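Local coordinates for stage II sporulation protein Q (Bacillus subtilis, PDB 3TUF), which forms, together with SpoIIIAH, a channel between forespore and mother cell during sporulation and takes part in forespore engulfment, at residues K106-V117 with V128-Q139. Sequence-based numbering, arbitrary orientation.
Sequences KAEKDPVLGYVV and VYQSLSEVSVEQ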
ATOM      1  N   LYS A 106     -16.407  33.940   7.754  1.00 48.37           N
ATOM      2  CA  LYS A 106     -16.340  33.093   8.931  1.00 49.67           C
ATOM      3  C   LYS A 106     -15.944  33.874  10.156  1.00 47.72           C
ATOM      4  O   LYS A 106     -14.997  34.671  10.119  1.00 53.68           O
ATOM      5  CB  LYS A 106     -15.336  31.959   8.727  1.00 36.73           C
ATOM      6  CG  LYS A 106     -15.518  30.879   9.763  1.00 42.18           C
ATOM      7  CD  LYS A 106     -14.264  30.122  10.111  1.00 47.76           C
ATOM      8  CE  LYS A 106     -14.057  28.845   9.301  1.00 59.74           C
ATOM      9  NZ  LYS A 106     -13.266  27.936  10.168  1.00 68.66           N
ATOM     10  N   ALA A 107     -16.657  33.656  11.252  1.00 42.67           N
ATOM     11  CA  ALA A 107     -16.290  34.328  12.511  1.00 41.70           C
ATOM     12  C   ALA A 107     -16.748  33.515  13.703  1.00 50.95           C
ATOM     13  O   ALA A 107     -17.941  33.612  14.086  1.00 50.78           O
ATOM     14  CB  ALA A 107     -16.864  35.664  12.546  1.00 40.63           C
ATOM     15  N   GLU A 108     -15.856  32.712  14.300  1.00 40.00           N
ATOM     16  CA  GLU A 108     -16.294  31.868  15.421  1.00 42.08           C
ATOM     17  C   GLU A 108     -15.222  31.509  16.384  1.00 40.83           C
ATOM     18  O   GLU A 108     -14.038  31.434  16.034  1.00 45.38           O
ATOM     19  CB  GLU A 108     -16.867  30.560  14.904  1.00 46.17           C
ATOM     20  CG  GLU A 108     -16.400  30.183  13.523  1.00 65.08           C
ATOM     21  CD  GLU A 108     -17.095  28.916  13.021  1.00 69.92           C
ATOM     22  OE1 GLU A 108     -16.600  27.779  13.325  1.00 73.48           O
ATOM     23  OE2 GLU A 108     -18.140  29.055  12.326  1.00 75.14           O
ATOM     24  N   LYS A 109     -15.645  31.207  17.591  1.00 35.82           N
ATOM     25  CA  LYS A 109     -14.719  30.946  18.677  1.00 42.44           C
ATOM     26  C   LYS A 109     -14.458  29.495  18.497  1.00 47.13           C
ATOM     27  O   LYS A 109     -15.399  28.759  18.306  1.00 52.15           O
ATOM     28  CB  LYS A 109     -15.386  31.180  20.047  1.00 41.75           C
ATOM     29  CG  LYS A 109     -14.635  30.524  21.234  1.00 52.42           C
ATOM     30  CD  LYS A 109     -13.527  31.448  21.741  1.00 57.13           C
ATOM     31  CE  LYS A 109     -12.250  30.668  22.092  1.00 57.73           C
ATOM     32  NZ  LYS A 109     -12.397  30.142  23.486  1.00 65.54           N
ATOM     33  N   ASP A 110     -13.202  29.081  18.505  1.00 47.89           N
ATOM     34  CA  ASP A 110     -12.837  27.680  18.432  1.00 47.85           C
ATOM     35  C   ASP A 110     -12.095  27.381  19.731  1.00 48.30           C
ATOM     36  O   ASP A 110     -11.241  28.162  20.156  1.00 50.50           O
ATOM     37  CB  ASP A 110     -11.864  27.518  17.309  1.00 43.75           C
ATOM     38  CG  ASP A 110     -11.434  26.110  17.137  1.00 51.56           C
ATOM     39  OD1 ASP A 110     -10.562  25.598  17.923  1.00 48.45           O
ATOM     40  OD2 ASP A 110     -12.004  25.537  16.174  1.00 46.11           O
ATOM     41  N   PRO A 111     -12.376  26.246  20.371  1.00 50.07           N
ATOM     42  CA  PRO A 111     -11.705  26.098  21.701  1.00 48.38           C
ATOM     43  C   PRO A 111     -10.191  25.894  21.621  1.00 54.65           C
ATOM     44  O   PRO A 111      -9.472  26.152  22.604  1.00 53.68           O
ATOM     45  CB  PRO A 111     -12.383  24.883  22.315  1.00 46.34           C
ATOM     46  CG  PRO A 111     -12.868  24.032  21.005  1.00 56.54           C
ATOM     47  CD  PRO A 111     -13.257  25.112  20.004  1.00 55.14           C
ATOM     48  N   VAL A 112      -9.703  25.464  20.457  1.00 49.12           N
ATOM     49  CA  VAL A 112      -8.269  25.301  20.265  1.00 51.22           C
ATOM     50  C   VAL A 112      -7.630  26.508  19.587  1.00 40.93           C
ATOM     51  O   VAL A 112      -6.569  26.979  20.017  1.00 45.91           O
ATOM     52  CB  VAL A 112      -8.034  24.106  19.416  1.00 50.98           C
ATOM     53  CG1 VAL A 112      -6.528  24.005  18.950  1.00 53.74           C
ATOM     54  CG2 VAL A 112      -8.474  22.903  20.194  1.00 53.48           C
ATOM     55  N   LEU A 113      -8.273  26.989  18.530  1.00 40.28           N
ATOM     56  CA  LEU A 113      -7.774  28.123  17.734  1.00 40.05           C
ATOM     57  C   LEU A 113      -8.036  29.559  18.298  1.00 42.83           C
ATOM     58  O   LEU A 113      -7.418  30.527  17.841  1.00 47.26           O
ATOM     59  CB  LEU A 113      -8.303  28.004  16.292  1.00 36.03           C
ATOM     60  CG  LEU A 113      -7.896  26.735  15.510  1.00 44.78           C
ATOM     61  CD1 LEU A 113      -8.389  26.724  13.985  1.00 34.11           C
ATOM     62  CD2 LEU A 113      -6.374  26.518  15.626  1.00 43.07           C
ATOM     63  N   GLY A 114      -8.897  29.713  19.306  1.00 37.87           N
ATOM     64  CA  GLY A 114      -9.431  31.055  19.704  1.00 32.21           C
ATOM     65  C   GLY A 114     -10.491  31.481  18.671  1.00 28.00           C
ATOM     66  O   GLY A 114     -11.009  30.672  17.866  1.00 39.30           O
ATOM     67  N   TYR A 115     -10.824  32.750  18.639  1.00 29.32           N
ATOM     68  CA  TYR A 115     -11.635  33.210  17.500  1.00 35.39           C
ATOM     69  C   TYR A 115     -10.979  33.097  16.142  1.00 35.12           C
ATOM     70  O   TYR A 115      -9.771  33.277  16.008  1.00 37.59           O
ATOM     71  CB  TYR A 115     -12.022  34.631  17.706  1.00 37.86           C
ATOM     72  CG  TYR A 115     -13.256  34.757  18.515  1.00 42.08           C
ATOM     73  CD1 TYR A 115     -14.530  34.707  17.899  1.00 42.72           C
ATOM     74  CD2 TYR A 115     -13.174  34.989  19.917  1.00 38.25           C
ATOM     75  CE1 TYR A 115     -15.727  34.897  18.677  1.00 35.40           C
ATOM     76  CE2 TYR A 115     -14.349  35.177  20.702  1.00 42.76           C
ATOM     77  CZ  TYR A 115     -15.598  35.125  20.056  1.00 40.54           C
ATOM     78  OH  TYR A 115     -16.710  35.313  20.815  1.00 39.67           O
ATOM     79  N   VAL A 116     -11.753  32.810  15.118  1.00 33.60           N
ATOM     80  CA  VAL A 116     -11.152  32.645  13.812  1.00 35.45           C
ATOM     81  C   VAL A 116     -12.027  33.450  12.927  1.00 35.10           C
ATOM     82  O   VAL A 116     -13.258  33.295  12.992  1.00 38.04           O
ATOM     83  CB  VAL A 116     -11.191  31.165  13.296  1.00 33.33           C
ATOM     84  CG1 VAL A 116     -10.672  31.074  11.830  1.00 28.63           C
ATOM     85  CG2 VAL A 116     -10.409  30.161  14.227  1.00 33.15           C
ATOM     86  N   VAL A 117     -11.417  34.341  12.136  1.00 39.24           N
ATOM     87  CA  VAL A 117     -12.157  35.123  11.154  1.00 41.61           C
ATOM     88  C   VAL A 117     -11.534  34.881   9.798  1.00 43.58           C
ATOM     89  O   VAL A 117     -10.307  34.775   9.661  1.00 41.56           O
ATOM     90  CB  VAL A 117     -12.119  36.627  11.443  1.00 33.84           C
ATOM     91  CG1 VAL A 117     -12.794  37.453  10.276  1.00 33.39           C
ATOM     92  CG2 VAL A 117     -12.729  36.949  12.840  1.00 36.38           C
ATOM     93  N   VAL A 128      -7.051  35.002   6.643  1.00 35.33           N
ATOM     94  CA  VAL A 128      -7.463  34.283   7.867  1.00 41.72           C
ATOM     95  C   VAL A 128      -6.764  34.902   9.067  1.00 46.61           C
ATOM     96  O   VAL A 128      -5.535  35.159   9.095  1.00 43.07           O
ATOM     97  CB  VAL A 128      -7.200  32.721   7.771  1.00 39.48           C
ATOM     98  CG1 VAL A 128      -7.603  31.923   9.065  1.00 37.20           C
ATOM     99  CG2 VAL A 128      -7.896  32.133   6.532  1.00 37.42           C
ATOM    100  N   TYR A 129      -7.579  35.177  10.069  1.00 38.01           N
ATOM    101  CA  TYR A 129      -7.079  35.779  11.280  1.00 36.23           C
ATOM    102  C   TYR A 129      -7.592  34.900  12.350  1.00 35.44           C
ATOM    103  O   TYR A 129      -8.808  34.574  12.363  1.00 33.39           O
ATOM    104  CB  TYR A 129      -7.700  37.150  11.428  1.00 33.83           C
ATOM    105  CG  TYR A 129      -7.652  37.955  10.143  1.00 28.72           C
ATOM    106  CD1 TYR A 129      -8.568  37.698   9.104  1.00 33.75           C
ATOM    107  CD2 TYR A 129      -6.692  38.957   9.959  1.00 32.96           C
ATOM    108  CE1 TYR A 129      -8.560  38.419   7.899  1.00 32.58           C
ATOM    109  CE2 TYR A 129      -6.647  39.704   8.731  1.00 29.40           C
ATOM    110  CZ  TYR A 129      -7.603  39.404   7.717  1.00 34.87           C
ATOM    111  OH  TYR A 129      -7.570  40.109   6.542  1.00 40.36           O
ATOM    112  N   GLN A 130      -6.713  34.533  13.269  1.00 28.02           N
ATOM    113  CA  GLN A 130      -7.013  33.430  14.148  1.00 33.78           C
ATOM    114  C   GLN A 130      -6.164  33.633  15.368  1.00 30.65           C
ATOM    115  O   GLN A 130      -5.237  34.393  15.306  1.00 33.54           O
ATOM    116  CB  GLN A 130      -6.696  32.138  13.376  1.00 35.02           C
ATOM    117  CG  GLN A 130      -5.741  31.210  14.066  1.00 35.53           C
ATOM    118  CD  GLN A 130      -5.535  29.903  13.349  1.00 38.50           C
ATOM    119  OE1 GLN A 130      -6.272  29.563  12.368  1.00 38.46           O
ATOM    120  NE2 GLN A 130      -4.512  29.140  13.830  1.00 36.12           N
ATOM    121  N   SER A 131      -6.472  32.983  16.493  1.00 35.29           N
ATOM    122  CA  SER A 131      -5.932  33.357  17.850  1.00 34.88           C
ATOM    123  C   SER A 131      -6.485  34.650  18.535  1.00 38.36           C
ATOM    124  O   SER A 131      -6.002  35.065  19.631  1.00 35.78           O
ATOM    125  CB  SER A 131      -4.413  33.334  17.929  1.00 32.59           C
ATOM    126  OG  SER A 131      -4.050  32.959  19.268  1.00 43.89           O
ATOM    127  N   LEU A 132      -7.503  35.255  17.890  1.00 37.19           N
ATOM    128  CA  LEU A 132      -8.238  36.403  18.417  1.00 36.86           C
ATOM    129  C   LEU A 132      -8.915  36.075  19.789  1.00 40.80           C
ATOM    130  O   LEU A 132      -9.435  34.930  20.004  1.00 40.96           O
ATOM    131  CB  LEU A 132      -9.298  36.826  17.399  1.00 35.43           C
ATOM    132  CG  LEU A 132      -8.762  37.067  15.983  1.00 34.14           C
ATOM    133  CD1 LEU A 132      -9.734  37.864  15.103  1.00 35.59           C
ATOM    134  CD2 LEU A 132      -7.477  37.811  16.052  1.00 36.36           C
ATOM    135  N   SER A 133      -8.867  37.098  20.678  1.00 41.33           N
ATOM    136  CA  SER A 133      -9.497  37.190  21.995  1.00 42.98           C
ATOM    137  C   SER A 133     -10.909  37.644  21.811  1.00 35.80           C
ATOM    138  O   SER A 133     -11.798  37.275  22.605  1.00 39.51           O
ATOM    139  CB  SER A 133      -8.897  38.352  22.773  1.00 41.95           C
ATOM    140  OG  SER A 133      -7.586  38.070  23.204  1.00 54.64           O
ATOM    141  N   GLU A 134     -11.095  38.533  20.819  1.00 35.07           N
ATOM    142  CA  GLU A 134     -12.385  39.201  20.584  1.00 44.81           C
ATOM    143  C   GLU A 134     -12.580  39.358  19.131  1.00 41.55           C
ATOM    144  O   GLU A 134     -11.615  39.345  18.365  1.00 44.05           O
ATOM    145  CB  GLU A 134     -12.425  40.639  21.144  1.00 41.41           C
ATOM    146  CG  GLU A 134     -11.701  40.871  22.506  1.00 41.42           C
ATOM    147  CD  GLU A 134     -11.827  42.317  22.968  1.00 54.83           C
ATOM    148  OE1 GLU A 134     -12.670  43.042  22.321  1.00 70.90           O
ATOM    149  OE2 GLU A 134     -11.092  42.702  23.953  1.00 54.94           O
ATOM    150  N   VAL A 135     -13.828  39.580  18.755  1.00 34.81           N
ATOM    151  CA  VAL A 135     -14.181  39.761  17.363  1.00 37.37           C
ATOM    152  C   VAL A 135     -15.071  40.987  17.300  1.00 46.09           C
ATOM    153  O   VAL A 135     -15.854  41.266  18.239  1.00 56.23           O
ATOM    154  CB  VAL A 135     -14.845  38.454  16.830  1.00 48.14           C
ATOM    155  CG1 VAL A 135     -15.703  38.708  15.619  1.00 56.59           C
ATOM    156  CG2 VAL A 135     -13.751  37.471  16.458  1.00 39.20           C
ATOM    157  N   SER A 136     -14.915  41.756  16.232  1.00 45.55           N
ATOM    158  CA  SER A 136     -15.666  42.979  16.064  1.00 43.74           C
ATOM    159  C   SER A 136     -16.503  42.810  14.793  1.00 49.24           C
ATOM    160  O   SER A 136     -17.098  43.772  14.309  1.00 49.10           O
ATOM    161  CB  SER A 136     -14.704  44.174  15.977  1.00 41.58           C
ATOM    162  OG  SER A 136     -13.753  44.166  17.080  1.00 47.20           O
ATOM    163  N   VAL A 137     -16.554  41.579  14.254  1.00 43.10           N
ATOM    164  CA  VAL A 137     -17.325  41.278  13.030  1.00 45.06           C
ATOM    165  C   VAL A 137     -18.158  40.017  13.197  1.00 39.62           C
ATOM    166  O   VAL A 137     -17.999  39.279  14.165  1.00 43.83           O
ATOM    167  CB  VAL A 137     -16.425  41.084  11.745  1.00 40.07           C
ATOM    168  CG1 VAL A 137     -15.834  42.374  11.286  1.00 41.19           C
ATOM    169  CG2 VAL A 137     -15.300  40.072  11.989  1.00 44.72           C
ATOM    170  N   GLU A 138     -19.029  39.758  12.230  1.00 40.64           N
ATOM    171  CA  GLU A 138     -19.763  38.492  12.183  1.00 45.99           C
ATOM    172  C   GLU A 138     -19.982  38.057  10.720  1.00 46.54           C
ATOM    173  O   GLU A 138     -19.957  38.901   9.786  1.00 46.02           O
ATOM    174  CB  GLU A 138     -21.118  38.628  12.880  1.00 41.00           C
ATOM    175  CG  GLU A 138     -22.120  39.420  12.041  1.00 48.76           C
ATOM    176  CD  GLU A 138     -23.406  39.708  12.784  1.00 58.30           C
ATOM    177  OE1 GLU A 138     -23.899  38.827  13.520  1.00 64.01           O
ATOM    178  OE2 GLU A 138     -23.939  40.818  12.631  1.00 53.07           O
ATOM    179  N   GLN A 139     -20.208  36.763  10.514  1.00 45.13           N
ATOM    180  CA  GLN A 139     -20.456  36.258   9.169  1.00 49.31           C
ATOM    181  C   GLN A 139     -21.368  37.209   8.345  1.00 49.53           C
ATOM    182  O   GLN A 139     -22.398  37.666   8.835  1.00 48.24           O
ATOM    183  CB  GLN A 139     -21.097  34.884   9.263  1.00 48.09           C
ATOM    184  CG  GLN A 139     -20.364  33.897   8.447  1.00 61.83           C
ATOM    185  CD  GLN A 139     -21.211  32.714   8.140  1.00 64.72           C
ATOM    186  OE1 GLN A 139     -21.562  31.944   9.038  1.00 71.80           O
ATOM    187  NE2 GLN A 139     -21.567  32.552   6.865  1.00 68.51           N
TER
HETATM  188  O   HOH W   1     -20.215  34.921  12.544  1.00 61.88           O
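A G1 beta bulge interrupts the antiparallel hairpin of strands 116-120 and 125-132, where Y115 is matched by two residues, S131 and L132. S131 takes the positive phi of the bulge. Y115 N donates to L132 O at 2.9 Å. Beyond the bulge the pairing is straighter: V117 N reaches Y129 O at 2.6 Å and 176°, and Y129 N returns to V117 O. G114, just before Y115, also has positive phi, and its CA lies close to S131 and L132 O.

After the bulge the chain folds over the hairpin, and V135 lies on one face of the Y115 ring. With V135 CG1 anti to the backbone N (chi1 158°), CG2 is turned to the ring, 3.2 Å from Y115 CD1. K109 CB covers the opposite face, so the ring is sandwiched between aliphatic carbons. L132 O lies at the ring edge. Cutting Y115 back to an alanine would remove the ring, and a gap between V135 and K109 CB would probably open.

Deeper in, V117 CG2 touches L132 CD1 at 3.9 Å and V135 CG2 at 3.8 Å, and V117 CG1 meets V137 CG2. On the other side of the hairpin, L113 CD2 rests on Q130 NE2. Water 1 links A107 O to Q139 N. Strand 134-135 then joins the sheet of strand 148-151. The contact thus couples two sheets of the M23-peptidase fold, with backbone bonds setting the hairpin register and apolar packing holding the returning chain.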